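Local coordinates for protein hydratase ChsH1 (Mycobacterium tuberculosis, PDB 4W78) that hydrates the side-chain double bond of a steroid enoyl-CoA, as partner of ChsH2 in a MaoC-like enoyl-CoA hydratase, during cholesterol breakdown, at residues V27-I32 and P58-P63; P63-Q68 and Q107-Y112; T134-G139 and R161-K166. One frame throughout, in Å; residues are numbered along the deposited sequence.

How the contacts relate
Contacts 1 and 2 touch, share Pro63 and are both buried, whereas contact 3 is only partly buried and lies on the opposite side of the chain's centre, about 38 Å from contact 1 and 28 Å from contact 2 between centres. Contact 1 joins the start of helix 29-39 to a loop, almost wholly through aliphatic groups. Contact 2 brings the continuation of that loop onto the end of strand 99-109, with CH-pi contacts of a proline with two tyrosines and a bound water. Contact 3 works on neighbouring strand 153-165, with one backbone hydrogen bond, close-packed glycines and a leucine over a phenylalanine ring. Contacts 1 and 2 also border ChsH2; contact 3 touches no other chain.

Contact 1 of 3, residues V27-I32 and P58-P63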
# COMPACT_ATOMS: atom_id res chain seq x y z
N VAL A 27 -14.55 0.45 7.67
CA VAL A 27 -13.39 0.16 8.53
C VAL A 27 -13.19 -1.35 8.49
O VAL A 27 -14.16 -2.12 8.57
CB VAL A 27 -13.68 0.63 9.97
CG1 VAL A 27 -12.55 0.22 10.92
CG2 VAL A 27 -13.91 2.15 9.98
N ASN A 28 -11.94 -1.79 8.33
CA ASN A 28 -11.71 -3.21 8.12
C ASN A 28 -10.35 -3.67 8.62
O ASN A 28 -9.38 -2.90 8.59
CB ASN A 28 -11.87 -3.57 6.64
CG ASN A 28 -10.83 -2.94 5.77
OD1 ASN A 28 -9.76 -3.50 5.55
ND2 ASN A 28 -11.15 -1.76 5.22
N GLN A 29 -10.30 -4.91 9.10
CA GLN A 29 -9.09 -5.48 9.66
C GLN A 29 -7.88 -5.54 8.70
O GLN A 29 -6.77 -5.24 9.12
CB GLN A 29 -9.36 -6.85 10.30
CG GLN A 29 -8.22 -7.28 11.22
CD GLN A 29 -8.12 -6.38 12.45
OE1 GLN A 29 -9.15 -6.10 13.07
NE2 GLN A 29 -6.91 -5.93 12.79
N PRO A 30 -8.09 -5.93 7.42
CA PRO A 30 -6.92 -6.01 6.53
C PRO A 30 -6.19 -4.67 6.40
O PRO A 30 -4.96 -4.65 6.45
CB PRO A 30 -7.52 -6.46 5.18
CG PRO A 30 -8.71 -7.29 5.61
CD PRO A 30 -9.29 -6.51 6.78
N MET A 31 -6.94 -3.58 6.29
CA MET A 31 -6.29 -2.26 6.22
C MET A 31 -5.73 -1.78 7.56
O MET A 31 -4.69 -1.14 7.57
CB MET A 31 -7.24 -1.23 5.63
CG MET A 31 -7.45 -1.47 4.17
SD MET A 31 -8.59 -0.34 3.37
CE MET A 31 -7.98 1.24 3.95
N ILE A 32 -6.36 -2.12 8.68
CA ILE A 32 -5.78 -1.87 9.98
C ILE A 32 -4.45 -2.61 10.08
O ILE A 32 -3.45 -2.04 10.53
CB ILE A 32 -6.71 -2.33 11.12
CG1 ILE A 32 -7.97 -1.45 11.16
CG2 ILE A 32 -5.96 -2.30 12.47
CD1 ILE A 32 -9.01 -1.95 12.14
N PRO A 58 -15.74 -2.61 22.58
CA PRO A 58 -16.65 -3.74 22.33
C PRO A 58 -15.97 -4.88 21.59
O PRO A 58 -16.51 -5.99 21.53
CB PRO A 58 -17.74 -3.12 21.44
CG PRO A 58 -17.62 -1.65 21.64
CD PRO A 58 -16.17 -1.40 21.87
N GLY A 59 -14.79 -4.61 21.05
CA GLY A 59 -14.01 -5.57 20.29
C GLY A 59 -12.86 -4.79 19.70
O GLY A 59 -12.64 -3.65 20.11
N ILE A 60 -12.13 -5.39 18.75
CA ILE A 60 -11.03 -4.69 18.09
C ILE A 60 -11.51 -3.33 17.60
O ILE A 60 -12.61 -3.21 17.07
CB ILE A 60 -10.48 -5.51 16.89
CG1 ILE A 60 -9.61 -6.66 17.40
CG2 ILE A 60 -9.67 -4.62 15.94
CD1 ILE A 60 -9.30 -7.71 16.33
N VAL A 61 -10.69 -2.30 17.80
CA VAL A 61 -11.02 -0.98 17.30
C VAL A 61 -9.98 -0.51 16.29
O VAL A 61 -8.84 -0.99 16.28
CB VAL A 61 -11.14 0.05 18.45
CG1 VAL A 61 -12.43 -0.15 19.22
CG2 VAL A 61 -9.93 -0.02 19.38
N ALA A 62 -10.36 0.43 15.43
CA ALA A 62 -9.41 1.04 14.51
C ALA A 62 -8.56 2.08 15.24
O ALA A 62 -9.04 2.78 16.11
CB ALA A 62 -10.17 1.70 13.35
N PRO A 63 -7.29 2.22 14.84
CA PRO A 63 -6.50 3.34 15.36
C PRO A 63 -7.18 4.67 15.02
O PRO A 63 -7.58 4.86 13.88
CB PRO A 63 -5.17 3.23 14.61
CG PRO A 63 -5.10 1.81 14.12
CD PRO A 63 -6.53 1.37 13.90
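The amide nitrogen NE2 of Gln29 is gripped by two oxygens, Tyr46 O and Asn33 OD1, and this fixes the flat end of the side chain that meets Ile60. CG of Gln29 is anti to the backbone N (chi1 -164°) and beside the carbonyl carbon; the chain then bends at chi2 (67°). The carbonyl oxygen OE1 lies against the branches of Ile60, 3.3 Å from CG2 and 3.6 Å from CD1, with the two side chains crossing at about a right angle. Glutamine suits this partly exposed place because it is long enough for its N-H groups to reach both oxygens, while OE1 is left in van der Waals contact with the Ile60 methyls, not in a polar bond.

Deeper in, the contact is aliphatic. Ala62 offers a small methyl to two larger partners: its CB is 3.7 Å from Val27 CG1 and 4.0 Å from Ile32 CD1. The extended chi2 of Ile32 (173°) carries CD1 out to the loop backbone, 3.8 Å from Ala62 CA. The other branch of Ile32, CG2, packs on the ring at Pro63 CD, 4.0 Å away. The carbonyl oxygen of Val61 is buried here without a polar partner, a cost borne within this apolar surface.

Asn28 fixes the helix start separately as its N-cap, OD1 accepting from Met31 N at 2.9 Å, with the donor standing above the carbonyl plane.

Trp70 of helix 67-70 packs against Val27, Asn28, Met31 and Ile32, while Pro63 reaches further along helix 29-39 to Trp35 and Val36. Pro30 packs on Asn28 of the second subunit, and Met31 on Arg28 of ChsH2. The contact therefore ties the beginning of helix 29-39 to the loop that leads from helix 49-54 into helix 67-70.

Contact 2 of 3, residues P63-Q68 and Q107-Y112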
# COMPACT_ATOMS: atom_id res chain seq x y z
N PRO A 63 -7.29 2.22 14.84
CA PRO A 63 -6.50 3.34 15.36
C PRO A 63 -7.18 4.67 15.02
O PRO A 63 -7.58 4.86 13.88
CB PRO A 63 -5.17 3.23 14.61
CG PRO A 63 -5.10 1.81 14.12
CD PRO A 63 -6.53 1.37 13.90
N PRO A 64 -7.32 5.58 16.00
CA PRO A 64 -7.99 6.85 15.71
C PRO A 64 -7.33 7.59 14.55
O PRO A 64 -8.03 8.16 13.70
CB PRO A 64 -7.81 7.63 17.01
CG PRO A 64 -7.81 6.55 18.06
CD PRO A 64 -7.06 5.39 17.44
N ALA A 65 -6.00 7.54 14.50
CA ALA A 65 -5.23 8.24 13.47
C ALA A 65 -5.44 7.68 12.05
O ALA A 65 -4.92 8.25 11.10
CB ALA A 65 -3.75 8.24 13.82
N MET A 66 -6.16 6.57 11.93
CA MET A 66 -6.57 6.08 10.60
C MET A 66 -7.79 6.77 10.00
O MET A 66 -8.17 6.45 8.87
CB MET A 66 -6.82 4.56 10.62
CG MET A 66 -5.56 3.73 10.65
SD MET A 66 -5.90 1.99 10.30
CE MET A 66 -6.10 2.02 8.51
N ILE A 67 -8.41 7.73 10.70
CA ILE A 67 -9.68 8.28 10.22
C ILE A 67 -9.61 8.81 8.78
O ILE A 67 -10.47 8.50 7.97
CB ILE A 67 -10.31 9.33 11.18
CG1 ILE A 67 -11.72 9.71 10.71
CG2 ILE A 67 -9.44 10.59 11.28
CD1 ILE A 67 -12.72 8.57 10.87
N GLN A 68 -8.54 9.52 8.45
CA GLN A 68 -8.41 10.09 7.12
C GLN A 68 -8.09 9.02 6.08
O GLN A 68 -8.35 9.20 4.89
CB GLN A 68 -7.33 11.18 7.14
CG GLN A 68 -7.27 12.08 5.94
CD GLN A 68 -6.36 13.28 6.18
OE1 GLN A 68 -6.01 13.59 7.30
NE2 GLN A 68 -5.96 13.93 5.11
N GLN A 107 -6.74 16.98 14.45
CA GLN A 107 -7.80 15.99 14.37
C GLN A 107 -8.40 15.73 15.76
O GLN A 107 -7.66 15.62 16.74
CB GLN A 107 -7.28 14.67 13.79
CG GLN A 107 -6.78 14.79 12.35
CD GLN A 107 -6.56 13.45 11.66
OE1 GLN A 107 -6.38 12.43 12.31
NE2 GLN A 107 -6.59 13.46 10.32
N THR A 108 -9.72 15.65 15.82
CA THR A 108 -10.43 15.32 17.06
C THR A 108 -11.21 14.02 16.83
O THR A 108 -11.88 13.86 15.80
CB THR A 108 -11.40 16.45 17.46
OG1 THR A 108 -10.65 17.64 17.74
CG2 THR A 108 -12.23 16.06 18.67
N TYR A 109 -11.08 13.09 17.76
CA TYR A 109 -11.74 11.79 17.63
C TYR A 109 -12.84 11.66 18.68
O TYR A 109 -12.56 11.62 19.88
CB TYR A 109 -10.72 10.65 17.77
CG TYR A 109 -9.45 10.91 16.99
CD1 TYR A 109 -9.43 10.84 15.60
CD2 TYR A 109 -8.27 11.26 17.65
CE1 TYR A 109 -8.26 11.11 14.89
CE2 TYR A 109 -7.12 11.53 16.95
CZ TYR A 109 -7.12 11.45 15.57
OH TYR A 109 -5.96 11.72 14.89
N HIS A 110 -14.09 11.62 18.25
CA HIS A 110 -15.18 11.60 19.22
C HIS A 110 -15.32 10.24 19.91
O HIS A 110 -15.68 10.16 21.09
CB HIS A 110 -16.50 12.02 18.58
CG HIS A 110 -16.45 13.38 17.96
ND1 HIS A 110 -16.02 14.50 18.65
CD2 HIS A 110 -16.77 13.81 16.72
CE1 HIS A 110 -16.08 15.55 17.86
NE2 HIS A 110 -16.53 15.16 16.68
N ARG A 111 -15.05 9.18 19.15
CA ARG A 111 -15.00 7.82 19.68
C ARG A 111 -14.15 6.96 18.76
O ARG A 111 -13.76 7.40 17.66
CB ARG A 111 -16.41 7.21 19.79
CG ARG A 111 -17.14 7.00 18.45
CD ARG A 111 -18.30 6.04 18.66
NE ARG A 111 -19.16 5.91 17.49
CZ ARG A 111 -19.01 4.97 16.55
NH1 ARG A 111 -18.01 4.10 16.62
NH2 ARG A 111 -19.86 4.93 15.53
N TYR A 112 -13.86 5.74 19.20
CA TYR A 112 -13.14 4.77 18.40
C TYR A 112 -14.11 4.05 17.47
O TYR A 112 -15.28 3.81 17.83
CB TYR A 112 -12.44 3.74 19.32
CG TYR A 112 -11.15 4.25 19.94
CD1 TYR A 112 -11.13 5.36 20.78
CD2 TYR A 112 -9.95 3.60 19.69
CE1 TYR A 112 -9.94 5.83 21.33
CE2 TYR A 112 -8.76 4.04 20.25
CZ TYR A 112 -8.76 5.16 21.06
OH TYR A 112 -7.57 5.60 21.59
O HOH W 1 -6.19 10.40 10.22
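Two tyrosines each turn CG anti to their own carbonyl carbon, Tyr109 with chi1 -44° and Tyr112 with chi1 -79°, and their rings receive different carbons of Pro64. CB of Pro64 sits over the centre of the Tyr109 ring, 3.7 Å from the centroid, while CG of Pro64 lies over a face of Tyr112, offset toward the rim and 3.4 Å from CZ. Both are CH-pi contacts, which suit a rigid proline ring. Ile67 CG2 comes to the edge of Tyr109, in its plane, 3.8 Å from CE1.

Gln107 suits its place because its amide oxygen OE1 takes two donors: Tyr109 OH at 2.7 Å, in the carbonyl plane and on a lone pair, and a water at 2.9 Å. That water also donates to Ala65 O at 2.6 Å and accepts from Gln68 N at 3.1 Å, linking Gln107 on the strand to the 3-10 turn at Ala65 and to the start of helix 67-70.

Tyr112 OH bonds to Ile73 N of ChsH2, and Ala65 N to Gln60 OE1 of ChsH2. Gln107 and Thr108 pair with a strand of that chain, continuing the sheet across the interface, an edge-to-edge joining familiar from hot dog fold assemblies.

Contact 3 of 3, residues T134-G139 and R161-K166; sequences TALGEG and RILKFK
This is a turn-to-strand contact in an antiparallel sheet: Gly139 and Phe165 form a non-hydrogen-bonded pair where the link between strands 119-134 and 139-150 folds against the end of strand 153-165. One hydrogen bond crosses the segments, Lys166 N to Glu138 O at 2.9 Å, and the chain turns a corner at Glu138 before strand 139-150.

Thr134 to Gly137 make a type I turn, tightened by an ST turn. Threonine suits it because its hydroxyl OG1 both accepts from Leu136 N at 3.0 Å and donates to Gly137 O at 2.7 Å; Gly137 O also takes Thr134 N. At the backbone angles of Gly137 (phi 126°) a CB would jam against the preceding carbonyl oxygen and clash with Lys166 O, which calls for glycine. At Gly139 the lack of a side chain lets CA approach Lys164 O to 3.0 Å and Leu163 CD1 to 3.9 Å.

Phe165 CG lies between the backbone N and the carbonyl carbon (chi1 62°), the position from which its aromatic face takes the apolar Leu136 CB over its centre, a CH-pi contact. Thr134 and Leu163 meet tip to tip, OG1 to CD2 at 3.8 Å. Glu138 and Lys166 run side by side, their charges beyond a salt bridge; Glu138 OE1 bonds to Tyr97 OH, and Lys166 NZ to Ala95 O.

Leu163 packs on Phe141 of strand 139-150 and Val101 of strand 99-109, while Lys164, pointing away from the turn, meets helix 85-94 and salt-bridges Asp93.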
# COMPACT_ATOMS: atom_id res chain seq x y z
N THR A 134 5.41 35.37 3.88
CA THR A 134 5.84 34.18 4.61
C THR A 134 7.26 33.84 4.20
O THR A 134 7.78 34.40 3.23
CB THR A 134 4.92 32.98 4.32
OG1 THR A 134 5.36 32.29 3.14
CG2 THR A 134 3.47 33.43 4.13
N ALA A 135 7.87 32.91 4.92
CA ALA A 135 9.25 32.49 4.63
C ALA A 135 9.36 31.76 3.30
O ALA A 135 10.47 31.56 2.79
CB ALA A 135 9.79 31.62 5.76
N LEU A 136 8.22 31.37 2.73
CA LEU A 136 8.20 30.67 1.45
C LEU A 136 7.80 31.60 0.31
O LEU A 136 7.84 31.21 -0.86
CB LEU A 136 7.25 29.48 1.51
CG LEU A 136 7.63 28.37 2.50
CD1 LEU A 136 6.57 27.29 2.54
CD2 LEU A 136 8.98 27.77 2.13
N GLY A 137 7.43 32.83 0.65
CA GLY A 137 6.97 33.80 -0.33
C GLY A 137 5.61 34.36 0.04
O GLY A 137 5.01 33.96 1.04
N GLU A 138 5.11 35.30 -0.76
CA GLU A 138 3.78 35.85 -0.54
C GLU A 138 2.75 34.74 -0.72
O GLU A 138 2.84 33.95 -1.66
CB GLU A 138 3.49 37.01 -1.48
CG GLU A 138 2.19 37.75 -1.17
CD GLU A 138 1.89 38.89 -2.13
OE1 GLU A 138 1.60 38.61 -3.32
OE2 GLU A 138 1.93 40.06 -1.70
N GLY A 139 1.79 34.66 0.19
CA GLY A 139 0.80 33.60 0.11
C GLY A 139 -0.50 33.86 0.85
O GLY A 139 -0.67 34.87 1.53
N ARG A 161 -5.03 23.15 7.52
CA ARG A 161 -4.60 24.45 7.03
C ARG A 161 -3.47 24.31 6.03
O ARG A 161 -2.48 23.60 6.28
CB ARG A 161 -4.16 25.34 8.19
CG ARG A 161 -3.79 26.77 7.84
CD ARG A 161 -3.41 27.46 9.16
NE ARG A 161 -3.01 28.86 9.04
CZ ARG A 161 -1.83 29.33 9.44
NH1 ARG A 161 -0.92 28.52 9.97
NH2 ARG A 161 -1.56 30.62 9.31
N ILE A 162 -3.62 24.98 4.89
CA ILE A 162 -2.57 24.99 3.88
C ILE A 162 -2.19 26.41 3.53
O ILE A 162 -2.94 27.36 3.81
CB ILE A 162 -2.99 24.26 2.59
CG1 ILE A 162 -4.11 25.02 1.88
CG2 ILE A 162 -3.41 22.83 2.89
CD1 ILE A 162 -4.47 24.48 0.48
N LEU A 163 -1.02 26.55 2.92
CA LEU A 163 -0.54 27.82 2.42
C LEU A 163 -0.35 27.70 0.91
O LEU A 163 0.38 26.81 0.45
CB LEU A 163 0.80 28.16 3.08
CG LEU A 163 1.56 29.34 2.49
CD1 LEU A 163 0.82 30.66 2.69
CD2 LEU A 163 2.96 29.40 3.09
N LYS A 164 -1.03 28.55 0.15
CA LYS A 164 -0.76 28.67 -1.28
C LYS A 164 0.12 29.89 -1.48
O LYS A 164 -0.23 30.99 -1.05
CB LYS A 164 -2.06 28.85 -2.07
CG LYS A 164 -2.97 27.64 -2.05
CD LYS A 164 -2.45 26.57 -2.99
CE LYS A 164 -2.64 26.99 -4.44
NZ LYS A 164 -1.72 26.23 -5.32
N PHE A 165 1.27 29.71 -2.12
CA PHE A 165 2.26 30.76 -2.15
C PHE A 165 2.86 30.94 -3.54
O PHE A 165 2.79 30.04 -4.37
CB PHE A 165 3.37 30.48 -1.12
CG PHE A 165 4.15 29.22 -1.38
CD1 PHE A 165 3.73 28.00 -0.87
CD2 PHE A 165 5.33 29.25 -2.12
CE1 PHE A 165 4.44 26.84 -1.11
CE2 PHE A 165 6.04 28.09 -2.36
CZ PHE A 165 5.61 26.89 -1.86
N LYS A 166 3.45 32.11 -3.76
CA LYS A 166 4.21 32.40 -4.97
C LYS A 166 5.64 31.91 -4.78
O LYS A 166 6.34 32.38 -3.88
CB LYS A 166 4.23 33.90 -5.24
CG LYS A 166 2.97 34.46 -5.87
CD LYS A 166 3.11 35.95 -6.11
CE LYS A 166 2.11 36.45 -7.15
NZ LYS A 166 0.73 36.07 -6.78